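Local coordinates for protein cycloalternan-forming enzyme (PDB 5F7U) that belongs to glycoside hydrolase family 31, with a TIM barrel flanked by beta domains and a C-terminal family 6 carbohydrate-binding module, and binds glycans and magnesium ions, at residues A[941-951]-A[973-981]; A[985-995]-A[1029-1037]. The protein carries 1 engineered substitution. All coordinates share one frame; numbering follows the deposited sequence.

Contact 1 of 2, residues A[941-951]-A[973-981]; sequences YEAEFGHLTNV and KEAVEFDID. With MG (magnesium ion), chain G; GLC (alpha-D-glucopyranose), chain B; GLC (alpha-D-glucopyranose), chain C.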
# COMPACT_ATOMS: atom_id res chain seq x y z
N TYR A 941 1.73 -17.82 -31.65
CA TYR A 941 3.00 -17.75 -30.94
C TYR A 941 4.05 -17.32 -31.97
O TYR A 941 4.40 -18.10 -32.87
CB TYR A 941 3.35 -19.14 -30.38
CG TYR A 941 2.46 -19.58 -29.25
CD1 TYR A 941 1.19 -20.14 -29.49
CD2 TYR A 941 2.87 -19.41 -27.92
CE1 TYR A 941 0.37 -20.53 -28.44
CE2 TYR A 941 2.07 -19.81 -26.87
CZ TYR A 941 0.81 -20.35 -27.13
OH TYR A 941 0.03 -20.73 -26.05
N GLU A 942 4.53 -16.09 -31.84
CA GLU A 942 5.43 -15.52 -32.85
C GLU A 942 6.82 -16.14 -32.75
O GLU A 942 7.41 -16.22 -31.65
CB GLU A 942 5.50 -13.99 -32.73
CG GLU A 942 4.18 -13.28 -33.03
CD GLU A 942 3.66 -13.52 -34.44
OE1 GLU A 942 4.45 -13.85 -35.37
OE2 GLU A 942 2.43 -13.34 -34.62
N ALA A 943 7.34 -16.59 -33.90
CA ALA A 943 8.66 -17.20 -33.93
C ALA A 943 9.75 -16.22 -33.46
O ALA A 943 10.71 -16.62 -32.81
CB ALA A 943 8.98 -17.75 -35.32
N GLU A 944 9.56 -14.93 -33.78
CA GLU A 944 10.52 -13.88 -33.43
C GLU A 944 10.59 -13.63 -31.90
O GLU A 944 11.56 -13.01 -31.41
CB GLU A 944 10.21 -12.58 -34.21
CG GLU A 944 8.82 -11.99 -33.99
CD GLU A 944 7.75 -12.42 -35.01
OE1 GLU A 944 7.74 -13.54 -35.56
OE2 GLU A 944 6.85 -11.60 -35.24
N PHE A 945 9.58 -14.12 -31.17
CA PHE A 945 9.58 -14.05 -29.70
C PHE A 945 10.07 -15.35 -29.04
O PHE A 945 10.17 -15.43 -27.80
CB PHE A 945 8.19 -13.69 -29.13
CG PHE A 945 7.61 -12.40 -29.65
CD1 PHE A 945 8.42 -11.34 -30.11
CD2 PHE A 945 6.22 -12.22 -29.65
CE1 PHE A 945 7.84 -10.15 -30.58
CE2 PHE A 945 5.64 -11.04 -30.11
CZ PHE A 945 6.45 -9.99 -30.57
N GLY A 946 10.39 -16.34 -29.86
CA GLY A 946 10.84 -17.64 -29.34
C GLY A 946 12.26 -17.57 -28.78
O GLY A 946 12.93 -16.53 -28.87
N HIS A 947 12.69 -18.67 -28.17
CA HIS A 947 14.09 -18.82 -27.72
C HIS A 947 14.91 -19.26 -28.91
O HIS A 947 14.69 -20.35 -29.46
CB HIS A 947 14.19 -19.84 -26.58
CG HIS A 947 13.28 -19.54 -25.43
ND1 HIS A 947 13.60 -18.64 -24.44
CD2 HIS A 947 12.05 -20.02 -25.12
CE1 HIS A 947 12.61 -18.57 -23.57
NE2 HIS A 947 11.66 -19.40 -23.95
N LEU A 948 15.85 -18.42 -29.33
CA LEU A 948 16.56 -18.64 -30.58
C LEU A 948 18.00 -19.10 -30.36
O LEU A 948 18.70 -18.55 -29.51
CB LEU A 948 16.55 -17.37 -31.44
CG LEU A 948 15.22 -16.64 -31.66
CD1 LEU A 948 15.43 -15.40 -32.52
CD2 LEU A 948 14.17 -17.55 -32.29
N THR A 949 18.43 -20.07 -31.14
CA THR A 949 19.80 -20.57 -31.10
C THR A 949 20.42 -20.50 -32.49
O THR A 949 19.94 -21.17 -33.42
CB THR A 949 19.84 -22.02 -30.59
OG1 THR A 949 19.23 -22.06 -29.30
CG2 THR A 949 21.29 -22.55 -30.49
N ASN A 950 21.48 -19.68 -32.60
CA ASN A 950 22.25 -19.47 -33.85
C ASN A 950 21.40 -19.03 -35.04
O ASN A 950 21.65 -19.42 -36.19
CB ASN A 950 23.08 -20.72 -34.23
CG ASN A 950 24.04 -21.15 -33.14
OD1 ASN A 950 24.69 -20.31 -32.51
ND2 ASN A 950 24.14 -22.46 -32.92
N VAL A 951 20.37 -18.24 -34.74
CA VAL A 951 19.40 -17.84 -35.74
C VAL A 951 18.89 -16.45 -35.37
O VAL A 951 18.79 -16.12 -34.19
CB VAL A 951 18.27 -18.91 -35.90
CG1 VAL A 951 17.18 -18.79 -34.84
CG2 VAL A 951 17.66 -18.82 -37.29
N LYS A 973 22.38 -27.19 -35.64
CA LYS A 973 22.51 -26.51 -34.33
C LYS A 973 21.74 -25.16 -34.25
O LYS A 973 21.86 -24.42 -33.27
CB LYS A 973 23.98 -26.39 -33.88
CG LYS A 973 24.69 -27.73 -33.77
CD LYS A 973 26.08 -27.63 -33.14
CE LYS A 973 26.04 -27.59 -31.61
NZ LYS A 973 25.49 -28.82 -30.97
N GLU A 974 20.94 -24.88 -35.27
CA GLU A 974 20.02 -23.75 -35.24
C GLU A 974 18.67 -24.24 -34.75
O GLU A 974 18.19 -25.30 -35.18
CB GLU A 974 19.91 -23.11 -36.62
CG GLU A 974 21.22 -22.49 -37.10
CD GLU A 974 21.10 -21.70 -38.39
OE1 GLU A 974 20.02 -21.71 -39.02
OE2 GLU A 974 22.10 -21.07 -38.79
N ALA A 975 18.07 -23.49 -33.83
CA ALA A 975 16.81 -23.88 -33.19
C ALA A 975 15.92 -22.69 -32.83
O ALA A 975 16.42 -21.59 -32.56
CB ALA A 975 17.08 -24.72 -31.94
N VAL A 976 14.60 -22.93 -32.85
CA VAL A 976 13.59 -21.97 -32.37
C VAL A 976 12.76 -22.74 -31.33
O VAL A 976 12.16 -23.76 -31.66
CB VAL A 976 12.69 -21.43 -33.51
CG1 VAL A 976 11.68 -20.41 -32.99
CG2 VAL A 976 13.51 -20.79 -34.62
N GLU A 977 12.76 -22.26 -30.09
CA GLU A 977 12.04 -22.92 -28.99
C GLU A 977 10.87 -22.06 -28.53
O GLU A 977 11.02 -20.86 -28.28
CB GLU A 977 13.00 -23.24 -27.84
CG GLU A 977 12.33 -23.90 -26.62
CD GLU A 977 13.31 -24.41 -25.56
OE1 GLU A 977 14.54 -24.39 -25.76
OE2 GLU A 977 12.83 -24.85 -24.49
N PHE A 978 9.70 -22.70 -28.43
CA PHE A 978 8.46 -22.06 -27.99
C PHE A 978 8.01 -22.63 -26.65
O PHE A 978 8.23 -23.83 -26.35
CB PHE A 978 7.31 -22.32 -28.98
CG PHE A 978 7.51 -21.73 -30.36
CD1 PHE A 978 8.22 -22.42 -31.35
CD2 PHE A 978 6.93 -20.50 -30.69
CE1 PHE A 978 8.37 -21.88 -32.63
CE2 PHE A 978 7.09 -19.96 -31.97
CZ PHE A 978 7.81 -20.65 -32.94
N ASP A 979 7.35 -21.78 -25.87
CA ASP A 979 6.68 -22.17 -24.65
C ASP A 979 5.21 -22.10 -24.98
O ASP A 979 4.66 -21.01 -25.16
CB ASP A 979 7.01 -21.18 -23.53
CG ASP A 979 8.50 -21.12 -23.19
OD1 ASP A 979 9.08 -22.17 -22.86
OD2 ASP A 979 9.08 -20.01 -23.23
N ILE A 980 4.55 -23.26 -25.10
CA ILE A 980 3.20 -23.29 -25.63
C ILE A 980 2.18 -23.87 -24.66
O ILE A 980 2.42 -24.91 -24.05
CB ILE A 980 3.15 -24.02 -26.99
CG1 ILE A 980 3.84 -23.14 -28.05
CG2 ILE A 980 1.70 -24.34 -27.40
CD1 ILE A 980 4.05 -23.79 -29.39
N ASP A 981 1.06 -23.17 -24.52
CA ASP A 981 -0.05 -23.70 -23.73
C ASP A 981 -1.03 -24.53 -24.56
O ASP A 981 -1.27 -24.25 -25.73
CB ASP A 981 -0.80 -22.56 -23.05
CG ASP A 981 -0.07 -22.03 -21.85
OD1 ASP A 981 0.54 -22.84 -21.11
OD2 ASP A 981 -0.10 -20.79 -21.64
MG MG G . 5.97 -13.35 -36.90
C1 GLC B . 17.37 -12.53 -26.07
C2 GLC B . 18.25 -12.82 -27.31
C3 GLC B . 17.63 -13.90 -28.20
C4 GLC B . 17.35 -15.17 -27.41
C5 GLC B . 16.59 -14.93 -26.09
C6 GLC B . 17.33 -15.61 -24.93
O2 GLC B . 18.52 -11.64 -28.08
O3 GLC B . 18.52 -14.20 -29.29
O4 GLC B . 16.59 -16.07 -28.23
O5 GLC B . 16.33 -13.53 -25.84
O6 GLC B . 16.50 -15.66 -23.76
C1 GLC C . 12.19 -9.58 -30.32
C2 GLC C . 11.57 -9.02 -31.61
C3 GLC C . 11.22 -7.53 -31.46
C4 GLC C . 10.32 -7.28 -30.25
C5 GLC C . 10.96 -7.91 -29.01
C6 GLC C . 10.08 -7.81 -27.78
O2 GLC C . 12.44 -9.23 -32.72
O3 GLC C . 10.54 -7.08 -32.63
O4 GLC C . 10.16 -5.86 -30.04
O5 GLC C . 11.27 -9.30 -29.24
O6 GLC C . 10.85 -8.40 -26.73
O HOH W 1 -2.31 -21.82 -26.67
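Tyr941 lies along Phe978 to Asp981 and meets a different residue with almost every part of its side chain. Its CB packs on Phe978 CD2 at 3.8 Å. With CG anti to the carbonyl carbon (chi1 -70°), the ring is laid over Ile980, whose CG1 stands 3.9 Å from the ring centroid, 11° off the normal, in a CH-pi contact. Farther out, CE2 comes close to the carbonyl of Asp979, and the hydroxyl OH accepts a hydrogen bond from Asp981 N at 3.1 Å. A water lying in the ring plane joins the same OH to Asp981 O. Glu942, on the short strand, and Glu944, in the 3-10 turn that follows, bind the magnesium ion that Thr961, Gly964 and Asp1057 also hold; Glu942 OE2 is also hydrogen-bonded to Asn916 ND2. Strand 947-949 then forms the edge of a five-stranded antiparallel sheet in the beta-sandwich of the family 6 carbohydrate-binding module, its two hydrogen-bonded pairs being His947 with Glu977 and Thr949 with Ala975. His947 NE2 donates to Asp979 OD2 at 2.7 Å, meeting it on the syn side, somewhat out of the carboxylate plane, and OD2 lies near the plane of the imidazole, although ring and carboxylate are turned 73° apart. Leu948, in the non-hydrogen-bonded pair with Val976, uses its N-H for O4 of a bound alpha-D-glucopyranose, N to O4 2.7 Å, while Leu948 CD2 rests on Val976 CG1.

Contact 2 of 2, residues A[985-995]-A[1029-1037]; sequences GASDYTMEVRY and VEVPVTLQA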
# COMPACT_ATOMS: atom_id res chain seq x y z
N GLY A 985 -6.80 -27.82 -22.15
CA GLY A 985 -6.34 -29.00 -21.42
C GLY A 985 -5.59 -30.01 -22.26
O GLY A 985 -5.45 -29.87 -23.49
N ALA A 986 -5.09 -31.04 -21.59
CA ALA A 986 -4.29 -32.07 -22.24
C ALA A 986 -5.10 -32.75 -23.35
O ALA A 986 -6.21 -33.21 -23.11
CB ALA A 986 -3.82 -33.09 -21.22
N SER A 987 -4.55 -32.77 -24.55
CA SER A 987 -5.28 -33.23 -25.73
C SER A 987 -4.35 -33.27 -26.91
O SER A 987 -3.29 -32.63 -26.90
CB SER A 987 -6.41 -32.24 -26.08
OG SER A 987 -7.26 -32.75 -27.10
N ASP A 988 -4.78 -33.97 -27.97
CA ASP A 988 -4.19 -33.75 -29.28
C ASP A 988 -4.66 -32.40 -29.81
O ASP A 988 -5.78 -32.00 -29.53
CB ASP A 988 -4.59 -34.85 -30.25
CG ASP A 988 -3.79 -36.14 -30.03
OD1 ASP A 988 -2.99 -36.24 -29.06
OD2 ASP A 988 -3.98 -37.06 -30.84
N TYR A 989 -3.78 -31.71 -30.56
CA TYR A 989 -4.09 -30.43 -31.20
C TYR A 989 -3.48 -30.42 -32.59
O TYR A 989 -2.68 -31.31 -32.94
CB TYR A 989 -3.52 -29.25 -30.40
CG TYR A 989 -4.24 -29.03 -29.09
CD1 TYR A 989 -5.38 -28.22 -29.03
CD2 TYR A 989 -3.76 -29.61 -27.89
CE1 TYR A 989 -6.04 -28.01 -27.82
CE2 TYR A 989 -4.42 -29.42 -26.69
CZ TYR A 989 -5.57 -28.62 -26.66
OH TYR A 989 -6.26 -28.40 -25.49
N THR A 990 -3.90 -29.45 -33.39
CA THR A 990 -3.23 -29.14 -34.64
C THR A 990 -2.34 -27.93 -34.45
O THR A 990 -2.81 -26.88 -34.01
CB THR A 990 -4.23 -28.86 -35.77
OG1 THR A 990 -5.12 -29.97 -35.88
CG2 THR A 990 -3.50 -28.66 -37.08
N MET A 991 -1.06 -28.08 -34.76
CA MET A 991 -0.15 -26.93 -34.78
C MET A 991 0.02 -26.42 -36.22
O MET A 991 0.53 -27.15 -37.08
CB MET A 991 1.19 -27.33 -34.16
CG MET A 991 2.23 -26.21 -34.19
SD MET A 991 3.76 -26.64 -33.33
CE MET A 991 4.40 -27.98 -34.36
N GLU A 992 -0.47 -25.21 -36.50
CA GLU A 992 -0.22 -24.54 -37.77
C GLU A 992 1.17 -23.94 -37.75
O GLU A 992 1.53 -23.26 -36.80
CB GLU A 992 -1.20 -23.38 -38.00
CG GLU A 992 -2.65 -23.77 -38.22
CD GLU A 992 -3.51 -22.57 -38.61
OE1 GLU A 992 -3.06 -21.41 -38.46
OE2 GLU A 992 -4.64 -22.77 -39.08
N VAL A 993 1.95 -24.22 -38.78
CA VAL A 993 3.30 -23.65 -38.94
C VAL A 993 3.26 -22.74 -40.17
O VAL A 993 3.08 -23.24 -41.29
CB VAL A 993 4.38 -24.76 -39.08
CG1 VAL A 993 5.77 -24.12 -39.33
CG2 VAL A 993 4.42 -25.66 -37.84
N ARG A 994 3.42 -21.44 -39.96
CA ARG A 994 3.39 -20.46 -41.04
C ARG A 994 4.81 -20.04 -41.41
O ARG A 994 5.57 -19.57 -40.57
CB ARG A 994 2.52 -19.24 -40.70
CG ARG A 994 2.30 -18.30 -41.89
CD ARG A 994 1.18 -17.32 -41.64
NE ARG A 994 0.76 -16.60 -42.85
CZ ARG A 994 1.03 -15.32 -43.12
NH1 ARG A 994 1.73 -14.56 -42.26
NH2 ARG A 994 0.58 -14.77 -44.25
N TYR A 995 5.14 -20.18 -42.69
CA TYR A 995 6.52 -20.08 -43.13
C TYR A 995 6.55 -19.66 -44.60
O TYR A 995 5.53 -19.73 -45.30
CB TYR A 995 7.22 -21.45 -43.01
CG TYR A 995 6.70 -22.42 -44.06
CD1 TYR A 995 5.45 -23.03 -43.91
CD2 TYR A 995 7.43 -22.65 -45.23
CE1 TYR A 995 4.95 -23.87 -44.89
CE2 TYR A 995 6.94 -23.49 -46.21
CZ TYR A 995 5.70 -24.09 -46.03
OH TYR A 995 5.23 -24.91 -47.03
N VAL A 1029 1.33 -25.11 -42.85
CA VAL A 1029 1.30 -26.57 -42.80
C VAL A 1029 0.73 -26.95 -41.44
O VAL A 1029 1.06 -26.31 -40.44
CB VAL A 1029 2.72 -27.16 -43.02
CG1 VAL A 1029 2.85 -28.60 -42.52
CG2 VAL A 1029 3.10 -27.10 -44.50
N GLU A 1030 -0.12 -27.98 -41.42
CA GLU A 1030 -0.78 -28.44 -40.20
C GLU A 1030 -0.07 -29.67 -39.67
O GLU A 1030 0.05 -30.68 -40.37
CB GLU A 1030 -2.27 -28.68 -40.47
CG GLU A 1030 -3.06 -27.38 -40.66
CD GLU A 1030 -4.57 -27.57 -40.84
OE1 GLU A 1030 -5.08 -28.69 -40.62
OE2 GLU A 1030 -5.26 -26.59 -41.21
N VAL A 1031 0.40 -29.59 -38.42
CA VAL A 1031 1.21 -30.64 -37.79
C VAL A 1031 0.43 -31.19 -36.58
O VAL A 1031 0.07 -30.40 -35.69
CB VAL A 1031 2.58 -30.07 -37.32
CG1 VAL A 1031 3.43 -31.15 -36.66
CG2 VAL A 1031 3.33 -29.42 -38.48
N PRO A 1032 0.20 -32.53 -36.52
CA PRO A 1032 -0.45 -33.12 -35.34
C PRO A 1032 0.51 -33.15 -34.14
O PRO A 1032 1.66 -33.62 -34.27
CB PRO A 1032 -0.82 -34.55 -35.78
CG PRO A 1032 0.10 -34.86 -36.91
CD PRO A 1032 0.57 -33.56 -37.52
N VAL A 1033 0.04 -32.61 -33.00
CA VAL A 1033 0.83 -32.57 -31.77
C VAL A 1033 -0.04 -33.04 -30.61
O VAL A 1033 -1.28 -32.99 -30.69
CB VAL A 1033 1.43 -31.16 -31.47
CG1 VAL A 1033 2.36 -30.69 -32.59
CG2 VAL A 1033 0.35 -30.13 -31.18
N THR A 1034 0.61 -33.48 -29.54
CA THR A 1034 -0.09 -33.86 -28.32
C THR A 1034 0.44 -32.94 -27.24
O THR A 1034 1.66 -32.90 -26.99
CB THR A 1034 0.17 -35.34 -27.96
OG1 THR A 1034 -0.32 -36.17 -29.01
CG2 THR A 1034 -0.52 -35.72 -26.66
N LEU A 1035 -0.47 -32.16 -26.64
CA LEU A 1035 -0.08 -31.18 -25.62
C LEU A 1035 -0.62 -31.55 -24.26
O LEU A 1035 -1.74 -32.08 -24.14
CB LEU A 1035 -0.55 -29.78 -26.00
CG LEU A 1035 0.01 -29.24 -27.32
CD1 LEU A 1035 -0.54 -27.83 -27.49
CD2 LEU A 1035 1.54 -29.23 -27.34
N GLN A 1036 0.18 -31.28 -23.24
CA GLN A 1036 -0.27 -31.53 -21.88
C GLN A 1036 -0.63 -30.24 -21.17
O GLN A 1036 -0.53 -29.15 -21.75
CB GLN A 1036 0.78 -32.33 -21.10
CG GLN A 1036 2.20 -31.85 -21.28
CD GLN A 1036 3.23 -32.82 -20.78
OE1 GLN A 1036 3.14 -34.04 -21.01
NE2 GLN A 1036 4.22 -32.30 -20.08
N ALA A 1037 -1.09 -30.36 -19.92
CA ALA A 1037 -1.25 -29.18 -19.03
C ALA A 1037 0.07 -28.46 -18.76
O ALA A 1037 1.15 -29.07 -18.71
CB ALA A 1037 -1.89 -29.61 -17.72
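Met991 and Val1033 meet on the buried face of an antiparallel strand pair that runs from Ser987 with Leu1035 to Val993 with Val1029. The methionine CG lies opposite the backbone N (chi1 177°) and its chain bends only at the last torsion, which brings CE to 3.8 Å from Val1033 CG1 and 4.0 Å from Val1031 CG1. Met991 and Val1031 run side by side, whereas Val1033 crosses Met991 at about a right angle. The same face continues on one side with Val993 against Val1031, and on the other with Tyr989, whose CD2 is 3.7 Å from Leu1035 CD1. The ring of Tyr989 is fixed at its far end by OH, which donates to a lone pair of Gly985 O at 2.6 Å.

The other face, carrying Asp988, Thr990, Glu992, Glu1030, Pro1032 and Thr1034, is more open to solvent and sparsely packed. Thr1034 OG1 donates to Asp988 OD1 at 2.7 Å, arriving from above the carboxylate plane, 48° out of it. Thr990 CG2 lies against Glu1030 CB at 3.6 Å. The carboxylates of Glu992 and Glu1030 approach to 4.4 Å between their OE2 atoms; Lys1062 forms a salt bridge with both and probably offsets their repulsion.

Strand 987-996 is thus flanked by 1027-1035 and by 1054-1062, and its buried face packs on strand 1039-1045 of the second sheet, with Met991 and Val993 both touching Phe1044.

How the contacts relate
Contacts 1 and 2 are both antiparallel strand pairs of one carbohydrate-binding module, with centres about 16 Å apart, and they fall largely in different sheets of its sandwich. The 941-951 segment reaches both: strand 941-942 pairs with 1054-1062, which also borders 987-996, whereas strand 947-949 joins the sheet of 975-981. Where the sheets meet, Ile980 CG2 packs on Leu1035 CD1 at 4.1 Å. Contact 1 combines a buried aromatic part with a ligand-binding edge, so metal-bound carboxylates, a histidine-carboxylate bond and sugar lie near its backbone pairing. Contact 2 holds no ligand-site residue; it divides into a mainly apolar inner face and a mainly polar, charged outer one.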